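Local coordinates for acyl-CoA synthetase (AMP-forming)/AMP-acid ligase II-like protein (Dyadobacter fermentans, PDB 4GS5) that probably activates medium-chain fatty acids or related carboxylic acids with ATP and joins them to coenzyme A, as in other AMP-forming ligases of its family, at residues I253-V258 with A290-K295; I260-I265 with F283-P288; T232-E237 with I246-N251; L298-A303 with K327-A332. All blocks are in the same frame, centred on the assembly; numbering follows the deposited sequence.

Interaction 1 (I253-V258 with A290-K295)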
loop_
_atom_site.group_PDB
_atom_site.type_symbol
_atom_site.label_atom_id
_atom_site.label_comp_id
_atom_site.label_asym_id
_atom_site.label_seq_id
_atom_site.Cartn_x
_atom_site.Cartn_y
_atom_site.Cartn_z
ATOM N N ILE A 253 -7.882 18.351 5.166
ATOM C CA ILE A 253 -7.581 19.615 5.818
ATOM C C ILE A 253 -7.647 19.433 7.328
ATOM O O ILE A 253 -8.200 18.445 7.819
ATOM C CB ILE A 253 -8.550 20.742 5.403
ATOM C CG1 ILE A 253 -9.969 20.424 5.881
ATOM C CG2 ILE A 253 -8.515 20.962 3.884
ATOM C CD1 ILE A 253 -10.920 21.569 5.692
ATOM N N ASN A 254 -7.084 20.392 8.054
ATOM C CA ASN A 254 -7.137 20.359 9.507
ATOM C C ASN A 254 -7.812 21.619 10.005
ATOM O O ASN A 254 -7.240 22.707 9.947
ATOM C CB ASN A 254 -5.739 20.213 10.110
ATOM C CG ASN A 254 -5.777 20.044 11.617
ATOM O OD1 ASN A 254 -6.827 20.180 12.228
ATOM N ND2 ASN A 254 -4.632 19.759 12.221
ATOM N N SER A 255 -9.045 21.461 10.468
ATOM C CA SER A 255 -9.861 22.573 10.950
ATOM C C SER A 255 -10.062 22.416 12.453
ATOM O O SER A 255 -10.736 21.478 12.888
ATOM C CB SER A 255 -11.226 22.568 10.249
ATOM O OG SER A 255 -12.091 23.580 10.764
ATOM N N GLY A 256 -9.463 23.309 13.234
ATOM C CA GLY A 256 -9.540 23.233 14.684
ATOM C C GLY A 256 -9.112 21.881 15.248
ATOM O O GLY A 256 -9.721 21.391 16.204
ATOM N N GLY A 257 -8.062 21.289 14.675
ATOM C CA GLY A 257 -7.590 19.974 15.083
ATOM C C GLY A 257 -8.448 18.799 14.616
ATOM O O GLY A 257 -8.149 17.638 14.910
ATOM N N VAL A 258 -9.526 19.077 13.894
ATOM C CA VAL A 258 -10.333 17.997 13.330
ATOM C C VAL A 258 -9.967 17.772 11.839
ATOM O O VAL A 258 -10.071 18.679 11.014
ATOM C CB VAL A 258 -11.841 18.279 13.451
ATOM C CG1 VAL A 258 -12.640 17.217 12.680
ATOM C CG2 VAL A 258 -12.271 18.283 14.929
ATOM N N ALA A 290 -7.126 32.081 10.855
ATOM C CA ALA A 290 -6.276 32.238 12.030
ATOM C C ALA A 290 -6.711 31.315 13.159
ATOM O O ALA A 290 -5.873 30.731 13.846
ATOM C CB ALA A 290 -6.239 33.703 12.508
ATOM N N LYS A 291 -8.017 31.185 13.349
ATOM C CA LYS A 291 -8.540 30.413 14.475
ATOM C C LYS A 291 -8.478 28.906 14.239
ATOM O O LYS A 291 -8.025 28.150 15.101
ATOM C CB LYS A 291 -9.986 30.811 14.775
ATOM C CG LYS A 291 -10.632 29.977 15.871
ATOM C CD LYS A 291 -11.901 30.635 16.403
ATOM C CE LYS A 291 -12.662 29.687 17.325
ATOM N NZ LYS A 291 -11.850 29.284 18.510
ATOM N N LEU A 292 -8.936 28.484 13.071
ATOM C CA LEU A 292 -9.100 27.061 12.775
ATOM C C LEU A 292 -7.909 26.435 12.040
ATOM O O LEU A 292 -7.784 25.213 11.992
ATOM C CB LEU A 292 -10.358 26.868 11.941
ATOM C CG LEU A 292 -11.641 27.198 12.705
ATOM C CD1 LEU A 292 -12.824 27.244 11.743
ATOM C CD2 LEU A 292 -11.869 26.177 13.820
ATOM N N GLY A 293 -7.042 27.271 11.480
ATOM C CA GLY A 293 -5.951 26.805 10.638
ATOM C C GLY A 293 -6.437 26.787 9.200
ATOM O O GLY A 293 -6.082 27.647 8.387
ATOM N N GLN A 294 -7.282 25.804 8.902
ATOM C CA GLN A 294 -7.952 25.714 7.613
ATOM C C GLN A 294 -9.468 25.688 7.845
ATOM O O GLN A 294 -9.964 24.937 8.679
ATOM C CB GLN A 294 -7.473 24.472 6.871
ATOM C CG GLN A 294 -5.964 24.473 6.644
ATOM C CD GLN A 294 -5.484 23.205 5.955
ATOM O OE1 GLN A 294 -5.422 22.145 6.571
ATOM N NE2 GLN A 294 -5.146 23.314 4.669
ATOM N N LYS A 295 -10.186 26.540 7.123
ATOM C CA LYS A 295 -11.625 26.676 7.280
ATOM C C LYS A 295 -12.318 26.066 6.065
ATOM O O LYS A 295 -12.100 26.500 4.927
ATOM C CB LYS A 295 -12.007 28.154 7.381
ATOM C CG LYS A 295 -13.492 28.394 7.659
ATOM C CD LYS A 295 -13.986 29.775 7.181
ATOM C CE LYS A 295 -13.138 30.912 7.704
ATOM N NZ LYS A 295 -13.690 32.246 7.300
#
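Strand 253-255 runs into the type I' turn from Ser255 to Val258 that closes the antiparallel hairpin 252-255/258-261, and 290-295, the loop between strands 282-289 and 295-301, passes closely enough for Ser255 and Gly293 to form a single backbone bridge. The straightest bond runs from Gly256 N to Leu292 O, 2.8 Å long and 171° at the hydrogen, with the donor in the carbonyl plane on a lone pair. Next to it Gln294 N gives a longer, more bent bond to Asn254 O, 3.3 Å away. A CB on Gly293 would jam against the preceding carbonyl oxygen and also crowd Asn254 O.

Gln294 makes the largest side-chain contribution. Its CG stands anti to the carbonyl carbon (chi1 -59°) and the chain then extends, so that OE1 accepts from Asn254 N at 2.8 Å, the donor above the amide carbonyl plane. The amide crosses Ile253 obliquely, OE1 lying 3.6 Å from Ile253 CB. Leu292 sets CD2 3.9 Å from Gly256 CA and turns CD1 to Ser255 OG.

An alanine at Gln294 would remove OE1 and would probably cost Asn254 N its partner and uncover part of Ile253. Asn254 is thus gripped at both N and O by one residue, a mostly polar join in which a glutamine amide stands in for a strand's peptide group.

Interaction 2 (I260-I265 with F283-P288)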
loop_
_atom_site.group_PDB
_atom_site.type_symbol
_atom_site.label_atom_id
_atom_site.label_comp_id
_atom_site.label_asym_id
_atom_site.label_seq_id
_atom_site.Cartn_x
_atom_site.Cartn_y
_atom_site.Cartn_z
ATOM N N ILE A 260 -10.509 16.619 8.162
ATOM C CA ILE A 260 -11.659 16.458 7.277
ATOM C C ILE A 260 -11.204 16.108 5.859
ATOM O O ILE A 260 -10.376 16.816 5.269
ATOM C CB ILE A 260 -12.480 17.770 7.211
ATOM C CG1 ILE A 260 -13.118 18.052 8.576
ATOM C CG2 ILE A 260 -13.573 17.685 6.143
ATOM C CD1 ILE A 260 -13.645 19.516 8.670
ATOM N N VAL A 261 -11.753 15.030 5.318
ATOM C CA VAL A 261 -11.406 14.575 3.967
ATOM C C VAL A 261 -12.361 15.253 2.981
ATOM O O VAL A 261 -13.583 15.091 3.085
ATOM C CB VAL A 261 -11.498 13.039 3.848
ATOM C CG1 VAL A 261 -11.029 12.565 2.454
ATOM C CG2 VAL A 261 -10.680 12.344 4.949
ATOM N N LEU A 262 -11.820 16.033 2.042
ATOM C CA LEU A 262 -12.685 16.866 1.203
ATOM C C LEU A 262 -13.703 16.072 0.379
ATOM O O LEU A 262 -14.878 16.430 0.336
ATOM C CB LEU A 262 -11.867 17.786 0.300
ATOM C CG LEU A 262 -11.103 18.869 1.078
ATOM C CD1 LEU A 262 -10.094 19.561 0.153
ATOM C CD2 LEU A 262 -12.058 19.885 1.732
ATOM N N ASP A 263 -13.264 14.995 -0.259
ATOM C CA ASP A 263 -14.175 14.241 -1.114
ATOM C C ASP A 263 -15.248 13.528 -0.288
ATOM O O ASP A 263 -16.347 13.282 -0.776
ATOM C CB ASP A 263 -13.435 13.287 -2.074
ATOM C CG ASP A 263 -12.924 12.021 -1.395
ATOM O OD1 ASP A 263 -13.319 10.912 -1.821
ATOM O OD2 ASP A 263 -12.103 12.123 -0.457
ATOM N N GLN A 264 -14.941 13.225 0.969
ATOM C CA GLN A 264 -15.944 12.602 1.840
ATOM C C GLN A 264 -17.011 13.602 2.239
ATOM O O GLN A 264 -18.201 13.291 2.236
ATOM C CB GLN A 264 -15.306 11.985 3.084
ATOM C CG GLN A 264 -14.479 10.755 2.782
ATOM C CD GLN A 264 -13.919 10.108 4.033
ATOM O OE1 GLN A 264 -14.166 10.565 5.156
ATOM N NE2 GLN A 264 -13.155 9.031 3.845
ATOM N N ILE A 265 -16.593 14.805 2.602
ATOM C CA ILE A 265 -17.580 15.820 2.940
ATOM C C ILE A 265 -18.391 16.174 1.687
ATOM O O ILE A 265 -19.602 16.408 1.768
ATOM C CB ILE A 265 -16.959 17.063 3.650
ATOM C CG1 ILE A 265 -18.065 17.930 4.236
ATOM C CG2 ILE A 265 -16.072 17.873 2.725
ATOM C CD1 ILE A 265 -18.753 17.262 5.416
ATOM N N PHE A 283 -18.183 22.281 -5.140
ATOM C CA PHE A 283 -17.119 21.516 -4.506
ATOM C C PHE A 283 -16.777 22.150 -3.171
ATOM O O PHE A 283 -16.796 23.381 -3.017
ATOM C CB PHE A 283 -15.870 21.388 -5.410
ATOM C CG PHE A 283 -15.244 22.710 -5.794
ATOM C CD1 PHE A 283 -14.243 23.279 -5.009
ATOM C CD2 PHE A 283 -15.658 23.381 -6.935
ATOM C CE1 PHE A 283 -13.665 24.483 -5.356
ATOM C CE2 PHE A 283 -15.088 24.605 -7.289
ATOM C CZ PHE A 283 -14.082 25.152 -6.506
ATOM N N CYS A 284 -16.506 21.301 -2.192
ATOM C CA CYS A 284 -15.971 21.777 -0.933
ATOM C C CYS A 284 -14.523 22.179 -1.135
ATOM O O CYS A 284 -13.810 21.593 -1.949
ATOM C CB CYS A 284 -16.082 20.695 0.138
ATOM S SG CYS A 284 -17.759 20.545 0.748
ATOM N N TRP A 285 -14.101 23.190 -0.390
ATOM C CA TRP A 285 -12.730 23.651 -0.455
ATOM C C TRP A 285 -12.370 24.228 0.910
ATOM O O TRP A 285 -13.039 23.942 1.905
ATOM C CB TRP A 285 -12.582 24.704 -1.553
ATOM C CG TRP A 285 -11.184 24.872 -2.067
ATOM C CD1 TRP A 285 -10.432 26.019 -2.053
ATOM C CD2 TRP A 285 -10.371 23.867 -2.686
ATOM N NE1 TRP A 285 -9.204 25.783 -2.619
ATOM C CE2 TRP A 285 -9.142 24.472 -3.020
ATOM C CE3 TRP A 285 -10.570 22.523 -3.007
ATOM C CZ2 TRP A 285 -8.108 23.771 -3.655
ATOM C CZ3 TRP A 285 -9.538 21.825 -3.635
ATOM C CH2 TRP A 285 -8.324 22.451 -3.950
ATOM N N TRP A 286 -11.302 25.013 0.972
ATOM C CA TRP A 286 -10.875 25.543 2.263
ATOM C C TRP A 286 -10.142 26.850 2.091
ATOM O O TRP A 286 -9.710 27.206 0.988
ATOM C CB TRP A 286 -9.967 24.552 2.979
ATOM C CG TRP A 286 -8.714 24.310 2.225
ATOM C CD1 TRP A 286 -8.527 23.397 1.213
ATOM C CD2 TRP A 286 -7.464 24.994 2.387
ATOM N NE1 TRP A 286 -7.237 23.473 0.746
ATOM C CE2 TRP A 286 -6.563 24.443 1.445
ATOM C CE3 TRP A 286 -7.019 26.021 3.230
ATOM C CZ2 TRP A 286 -5.243 24.885 1.323
ATOM C CZ3 TRP A 286 -5.710 26.458 3.110
ATOM C CH2 TRP A 286 -4.833 25.889 2.159
ATOM N N GLU A 287 -9.997 27.578 3.185
ATOM C CA GLU A 287 -9.168 28.773 3.140
ATOM C C GLU A 287 -8.437 28.936 4.460
ATOM O O GLU A 287 -8.843 28.369 5.479
ATOM C CB GLU A 287 -9.991 30.014 2.788
ATOM C CG GLU A 287 -11.042 30.382 3.807
ATOM C CD GLU A 287 -11.787 31.643 3.413
ATOM O OE1 GLU A 287 -12.933 31.531 2.929
ATOM O OE2 GLU A 287 -11.221 32.747 3.577
ATOM N N PRO A 288 -7.318 29.660 4.432
ATOM C CA PRO A 288 -6.577 29.872 5.670
ATOM C C PRO A 288 -7.480 30.582 6.671
ATOM O O PRO A 288 -8.280 31.433 6.286
ATOM C CB PRO A 288 -5.436 30.794 5.239
ATOM C CG PRO A 288 -5.271 30.545 3.762
ATOM C CD PRO A 288 -6.653 30.249 3.257
#
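Leu262, Cys284 and Ile265 carry this contact, an apolar seam between the first turn of a helix and strand 282-289. Leu262 is the first helical residue, right after Val261 at the N-cap position, and its side chain reaches across to three consecutive strand residues. With CG anti to the carbonyl carbon (chi1 -68°), its two methyl groups divide the work. Leu262 CD2 meets the strand's main chain and the base of the cysteine, 4.2 Å from Trp285 O and 4.4 Å from Cys284 CB. Leu262 CD1 touches both indoles obliquely, 4.4 Å from Trp285 CE3 and 4.3 Å from Trp286 CD1; Trp285 sets out away from the helix, but its ring swings back to join the seam. The indoles touch each other as well: Trp286 CD1 stands over the centre of the Trp285 ring, 4.3 Å above its plane.

One helical turn on, Ile265 presents its CG2 methyl to Cys284, 3.7 Å from SG and 3.8 Å from CB. Its CG1 lies anti to the backbone N (chi1 -168°), which places CG2 in the crowded position and carries the end of the chain away from the strand. Cys284 thus meets Ile265 through both SG and CB, and Leu262 through CB.

Polar ties flank the seam: Asp266 OD1 accepts from Cys284 N, and Leu262 N bonds to the backbone of Asn251. Strand 295-301 adds Leu296 against Leu262, and strand 252-255 brings Ile253 to Trp286. Here the first turn of helix 262-276 packs on the three-stranded sheet, while Phe349 of helix 345-351 meets the Trp285 ring.

Interaction 3 (T232-E237 with I246-N251)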
loop_
_atom_site.group_PDB
_atom_site.type_symbol
_atom_site.label_atom_id
_atom_site.label_comp_id
_atom_site.label_asym_id
_atom_site.label_seq_id
_atom_site.Cartn_x
_atom_site.Cartn_y
_atom_site.Cartn_z
ATOM N N THR A 232 7.300 10.375 -0.624
ATOM C CA THR A 232 6.004 9.855 -1.067
ATOM C C THR A 232 5.013 11.000 -1.144
ATOM O O THR A 232 5.335 12.132 -0.775
ATOM C CB THR A 232 5.427 8.802 -0.110
ATOM O OG1 THR A 232 5.034 9.428 1.127
ATOM C CG2 THR A 232 6.449 7.708 0.166
ATOM N N ASN A 233 3.810 10.712 -1.632
ATOM C CA ASN A 233 2.717 11.670 -1.526
ATOM C C ASN A 233 1.680 11.121 -0.541
ATOM O O ASN A 233 0.501 11.483 -0.599
ATOM C CB ASN A 233 2.088 11.962 -2.896
ATOM C CG ASN A 233 3.062 12.630 -3.868
ATOM O OD1 ASN A 233 3.724 13.607 -3.524
ATOM N ND2 ASN A 233 3.140 12.104 -5.097
ATOM N N ASP A 234 2.125 10.240 0.358
ATOM C CA ASP A 234 1.262 9.739 1.429
ATOM C C ASP A 234 1.287 10.631 2.668
ATOM O O ASP A 234 2.297 10.707 3.367
ATOM C CB ASP A 234 1.658 8.314 1.845
ATOM C CG ASP A 234 1.393 7.282 0.757
ATOM O OD1 ASP A 234 0.437 7.455 -0.026
ATOM O OD2 ASP A 234 2.148 6.300 0.688
ATOM N N LEU A 235 0.165 11.291 2.941
ATOM C CA LEU A 235 -0.047 11.981 4.212
ATOM C C LEU A 235 -0.075 10.966 5.367
ATOM O O LEU A 235 -0.871 10.018 5.359
ATOM C CB LEU A 235 -1.389 12.709 4.155
ATOM C CG LEU A 235 -1.624 13.995 4.921
ATOM C CD1 LEU A 235 -0.724 15.104 4.386
ATOM C CD2 LEU A 235 -3.097 14.381 4.799
ATOM N N VAL A 236 0.767 11.177 6.376
ATOM C CA VAL A 236 0.880 10.229 7.478
ATOM C C VAL A 236 0.974 10.943 8.822
ATOM O O VAL A 236 1.264 12.123 8.891
ATOM C CB VAL A 236 2.122 9.297 7.324
ATOM C CG1 VAL A 236 2.092 8.568 5.952
ATOM C CG2 VAL A 236 3.429 10.080 7.474
ATOM N N GLU A 237 0.745 10.210 9.894
ATOM C CA GLU A 237 1.117 10.696 11.207
ATOM C C GLU A 237 2.104 9.713 11.784
ATOM O O GLU A 237 1.790 8.533 11.934
ATOM C CB GLU A 237 -0.110 10.804 12.106
ATOM C CG GLU A 237 -0.918 12.060 11.876
ATOM C CD GLU A 237 -0.327 13.274 12.584
ATOM O OE1 GLU A 237 0.683 13.118 13.313
ATOM O OE2 GLU A 237 -0.875 14.385 12.412
ATOM N N ILE A 246 -2.856 8.509 6.652
ATOM C CA ILE A 246 -4.003 9.404 6.815
ATOM C C ILE A 246 -4.734 9.615 5.491
ATOM O O ILE A 246 -5.960 9.614 5.460
ATOM C CB ILE A 246 -3.559 10.785 7.310
ATOM C CG1 ILE A 246 -2.892 10.683 8.691
ATOM C CG2 ILE A 246 -4.733 11.761 7.332
ATOM C CD1 ILE A 246 -3.698 9.882 9.701
ATOM N N GLY A 247 -3.979 9.815 4.404
ATOM C CA GLY A 247 -4.577 10.114 3.110
ATOM C C GLY A 247 -3.627 10.754 2.092
ATOM O O GLY A 247 -2.425 10.488 2.105
ATOM N N ARG A 248 -4.176 11.579 1.203
ATOM C CA ARG A 248 -3.385 12.359 0.244
ATOM C C ARG A 248 -3.420 13.843 0.587
ATOM O O ARG A 248 -4.487 14.405 0.870
ATOM C CB ARG A 248 -3.912 12.142 -1.174
ATOM C CG ARG A 248 -3.888 10.710 -1.582
ATOM C CD ARG A 248 -2.482 10.276 -1.996
ATOM N NE ARG A 248 -2.019 11.008 -3.166
ATOM C CZ ARG A 248 -1.120 10.546 -4.027
ATOM N NH1 ARG A 248 -0.590 9.341 -3.849
ATOM N NH2 ARG A 248 -0.757 11.284 -5.068
ATOM N N ALA A 249 -2.251 14.479 0.568
ATOM C CA ALA A 249 -2.072 15.801 1.191
ATOM C C ALA A 249 -3.144 16.850 0.854
ATOM O O ALA A 249 -3.667 17.547 1.744
ATOM C CB ALA A 249 -0.685 16.345 0.880
ATOM N N ASP A 250 -3.465 16.956 -0.430
ATOM C CA ASP A 250 -4.359 17.997 -0.909
ATOM C C ASP A 250 -5.818 17.622 -0.724
ATOM O O ASP A 250 -6.708 18.387 -1.083
ATOM C CB ASP A 250 -4.088 18.287 -2.386
ATOM C CG ASP A 250 -2.701 18.852 -2.624
ATOM O OD1 ASP A 250 -2.563 20.095 -2.659
ATOM O OD2 ASP A 250 -1.749 18.055 -2.773
ATOM N N ASN A 251 -6.069 16.445 -0.166
ATOM C CA ASN A 251 -7.448 15.999 0.012
ATOM C C ASN A 251 -7.916 16.020 1.480
ATOM O O ASN A 251 -9.070 15.678 1.780
ATOM C CB ASN A 251 -7.623 14.594 -0.588
ATOM C CG ASN A 251 -9.077 14.162 -0.641
ATOM O OD1 ASN A 251 -9.980 14.987 -0.808
ATOM N ND2 ASN A 251 -9.313 12.864 -0.481
HETATM O O HOH W 1 -1.227 7.319 -2.355
#
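The tight part of this contact centres on Leu235. Its carbonyl oxygen is gripped by two successive amides, Ile246 N at 2.8 Å in the carbonyl plane and Gly247 N at a longer 3.3 Å, above that plane. In return Leu235 N donates to Gly247 O, with a bent angle of 134°. The leucine side chain spreads over the second segment: CD2 meets Ile246 CG2 at 4.0 Å, while CD1 lies 3.7 Å from Ala249 CB. Gly247 has backbone angles at which a CB would strike the carbonyl oxygen before it.

Toward Asn233 the join loosens and opens to solvent. The bent chain of Arg248 brings one guanidinium face beneath Asn233 CB, 3.5 Å from the plane but offset toward the rim. Asp234 OD1 and Arg248 NH1 stay 4.4 Å apart, too far for a salt bridge; a water lying in the guanidinium plane accepts from NH1 at 2.6 Å and donates to OD1. The polar ends are held elsewhere too, Asn233 OD1 by Arg215 and Asp234 OD2 by Tyr179 OH.

Two residues, Ile246 and Gly247, facing the single Leu235 make a classic beta bulge, here within the antiparallel hairpin 230-238/242-248.

Interaction 4 (L298-A303 with K327-A332)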
loop_
_atom_site.group_PDB
_atom_site.type_symbol
_atom_site.label_atom_id
_atom_site.label_comp_id
_atom_site.label_asym_id
_atom_site.label_seq_id
_atom_site.Cartn_x
_atom_site.Cartn_y
_atom_site.Cartn_z
ATOM N N LEU A 298 -17.726 26.104 1.038
ATOM C CA LEU A 298 -18.448 25.490 -0.065
ATOM C C LEU A 298 -18.508 26.441 -1.263
ATOM O O LEU A 298 -18.827 27.627 -1.123
ATOM C CB LEU A 298 -19.859 25.098 0.391
ATOM C CG LEU A 298 -20.808 24.495 -0.639
ATOM C CD1 LEU A 298 -20.244 23.193 -1.205
ATOM C CD2 LEU A 298 -22.166 24.272 0.004
ATOM N N VAL A 299 -18.192 25.919 -2.443
ATOM C CA VAL A 299 -18.217 26.712 -3.674
ATOM C C VAL A 299 -19.264 26.138 -4.633
ATOM O O VAL A 299 -19.259 24.936 -4.932
ATOM C CB VAL A 299 -16.860 26.690 -4.387
ATOM C CG1 VAL A 299 -16.878 27.653 -5.552
ATOM C CG2 VAL A 299 -15.731 27.009 -3.419
ATOM N N ILE A 300 -20.150 26.998 -5.117
ATOM C CA ILE A 300 -21.255 26.587 -5.973
ATOM C C ILE A 300 -21.201 27.370 -7.281
ATOM O O ILE A 300 -20.878 28.556 -7.279
ATOM C CB ILE A 300 -22.603 26.860 -5.273
ATOM C CG1 ILE A 300 -22.685 26.077 -3.959
ATOM C CG2 ILE A 300 -23.777 26.513 -6.176
ATOM C CD1 ILE A 300 -24.000 26.264 -3.230
ATOM N N GLU A 301 -21.516 26.712 -8.394
ATOM C CA GLU A 301 -21.518 27.362 -9.707
ATOM C C GLU A 301 -22.880 27.974 -10.040
ATOM O O GLU A 301 -23.905 27.301 -9.953
ATOM C CB GLU A 301 -21.126 26.369 -10.799
ATOM C CG GLU A 301 -20.926 26.997 -12.180
ATOM C CD GLU A 301 -20.444 25.983 -13.213
ATOM O OE1 GLU A 301 -21.059 24.897 -13.319
ATOM O OE2 GLU A 301 -19.446 26.271 -13.911
ATOM N N ASN A 302 -22.876 29.246 -10.432
ATOM C CA ASN A 302 -24.112 29.989 -10.701
ATOM C C ASN A 302 -24.878 30.327 -9.426
ATOM O O ASN A 302 -24.952 29.515 -8.503
ATOM C CB ASN A 302 -25.024 29.224 -11.665
ATOM C CG ASN A 302 -24.371 28.965 -13.004
ATOM O OD1 ASN A 302 -23.707 29.839 -13.565
ATOM N ND2 ASN A 302 -24.550 27.754 -13.527
ATOM N N ALA A 303 -25.457 31.525 -9.381
ATOM C CA ALA A 303 -26.198 31.966 -8.203
ATOM C C ALA A 303 -27.461 31.140 -8.000
ATOM O O ALA A 303 -27.989 30.549 -8.943
ATOM C CB ALA A 303 -26.545 33.451 -8.308
ATOM N N LYS A 327 -18.163 26.741 6.446
ATOM C CA LYS A 327 -18.361 27.969 7.233
ATOM C C LYS A 327 -18.738 29.158 6.366
ATOM O O LYS A 327 -19.000 30.257 6.861
ATOM C CB LYS A 327 -17.103 28.305 8.032
ATOM C CG LYS A 327 -16.620 27.183 8.926
ATOM C CD LYS A 327 -17.548 26.968 10.102
ATOM C CE LYS A 327 -17.120 25.763 10.920
ATOM N NZ LYS A 327 -18.025 25.578 12.081
ATOM N N HIS A 328 -18.735 28.945 5.060
ATOM C CA HIS A 328 -19.118 29.982 4.125
ATOM C C HIS A 328 -19.483 29.322 2.808
ATOM O O HIS A 328 -18.936 28.276 2.454
ATOM C CB HIS A 328 -17.968 30.959 3.915
ATOM C CG HIS A 328 -18.373 32.213 3.207
ATOM N ND1 HIS A 328 -18.162 32.409 1.858
ATOM C CD2 HIS A 328 -18.996 33.329 3.658
ATOM C CE1 HIS A 328 -18.626 33.597 1.510
ATOM N NE2 HIS A 328 -19.140 34.173 2.583
ATOM N N ILE A 329 -20.426 29.916 2.096
ATOM C CA ILE A 329 -20.778 29.432 0.774
ATOM C C ILE A 329 -20.442 30.519 -0.233
ATOM O O ILE A 329 -20.956 31.634 -0.150
ATOM C CB ILE A 329 -22.267 29.050 0.683
ATOM C CG1 ILE A 329 -22.576 27.918 1.669
ATOM C CG2 ILE A 329 -22.638 28.653 -0.750
ATOM C CD1 ILE A 329 -24.012 27.454 1.650
ATOM N N TYR A 330 -19.543 30.198 -1.155
ATOM C CA TYR A 330 -19.159 31.122 -2.213
ATOM C C TYR A 330 -19.879 30.734 -3.488
ATOM O O TYR A 330 -20.018 29.549 -3.787
ATOM C CB TYR A 330 -17.659 31.049 -2.477
ATOM C CG TYR A 330 -16.790 31.589 -1.370
ATOM C CD1 TYR A 330 -16.506 32.943 -1.286
ATOM C CD2 TYR A 330 -16.230 30.740 -0.425
ATOM C CE1 TYR A 330 -15.702 33.443 -0.280
ATOM C CE2 TYR A 330 -15.423 31.228 0.579
ATOM C CZ TYR A 330 -15.166 32.586 0.648
ATOM O OH TYR A 330 -14.367 33.078 1.656
ATOM N N PHE A 331 -20.327 31.725 -4.247
ATOM C CA PHE A 331 -20.949 31.459 -5.539
ATOM C C PHE A 331 -20.054 31.994 -6.640
ATOM O O PHE A 331 -19.647 33.151 -6.596
ATOM C CB PHE A 331 -22.324 32.130 -5.633
ATOM C CG PHE A 331 -23.362 31.508 -4.741
ATOM C CD1 PHE A 331 -24.159 30.469 -5.206
ATOM C CD2 PHE A 331 -23.542 31.962 -3.441
ATOM C CE1 PHE A 331 -25.111 29.887 -4.389
ATOM C CE2 PHE A 331 -24.493 31.386 -2.613
ATOM C CZ PHE A 331 -25.280 30.346 -3.088
ATOM N N ALA A 332 -19.754 31.157 -7.627
ATOM C CA ALA A 332 -18.963 31.578 -8.780
ATOM C C ALA A 332 -19.811 31.575 -10.043
ATOM O O ALA A 332 -20.603 30.657 -10.271
ATOM C CB ALA A 332 -17.751 30.660 -8.954
#
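Strands 298-301 and 329-332 are the two parallel strands of a beta-alpha-beta unit whose helix, 306-319, lies over the face bearing Leu298, Ile300, Ile329 and Phe331. Five backbone bonds zip them together, from Leu298 N to His328 O at one end to Asn302 N and Ala332 O at the other. All have their donors nearly along the C=O axis; in the middle, Ile300 N donates to Tyr330 O and Ile300 O accepts from Ala332 N.

Ile300 is the side chain to follow. Its CB sits 3.9 Å from Phe331 CD1, and the two side chains run side by side in the same direction. Ile300 CG2, anti to the backbone N, rests 4.0 Å from Phe331 CE1. The other branch leaves with Ile300 CG1 anti to the carbonyl carbon (chi1 -60°) and comes 4.1 Å from Ile329 CG2. At the tip, Ile300 CD1 closes to 3.7 Å of the same Ile329 CG2 and also touches Phe331 CE1, so the end of the chain bridges two residues of the partner strand. Leu312 of the helix packs against the Ile300 side chain. An alanine at Ile300 would remove both branches beyond CB and would probably loosen the packing of Ile329 and Phe331 against this strand. Two residues earlier, Leu298 CD2 lies 4.0 Å from Ile329 CG1, the two side chains side by side.

The other face carries Val299 and Tyr330, whose hydroxyl bonds to Glu287 OE1. Just before the strand, His328 ND1 stands 3.1 Å above the Tyr330 ring, over its centre.

In the fold
Along the chain, interaction 3 comes first, in the hairpin 230-238/242-248, its centre about 14 Å from interaction 2, 17 Å from interaction 1 and 27 Å from interaction 4. Asn251 is the link onward: its O and ND2 bond to Leu262 and Asp263 of interaction 2. Interaction 2 falls within the chain span of interaction 1, their centres about 11 Å apart, and the two share the hairpin 252-255/258-261. Interactions 2 and 4, about 13 Å apart, lie on the three-stranded sheet 282-289, 295-301, 329-332. Interactions 1, 2 and 4 lie together in the small C-terminal lobe, and 246-251 leads into it, consistent with the inter-domain hinge of this superfamily.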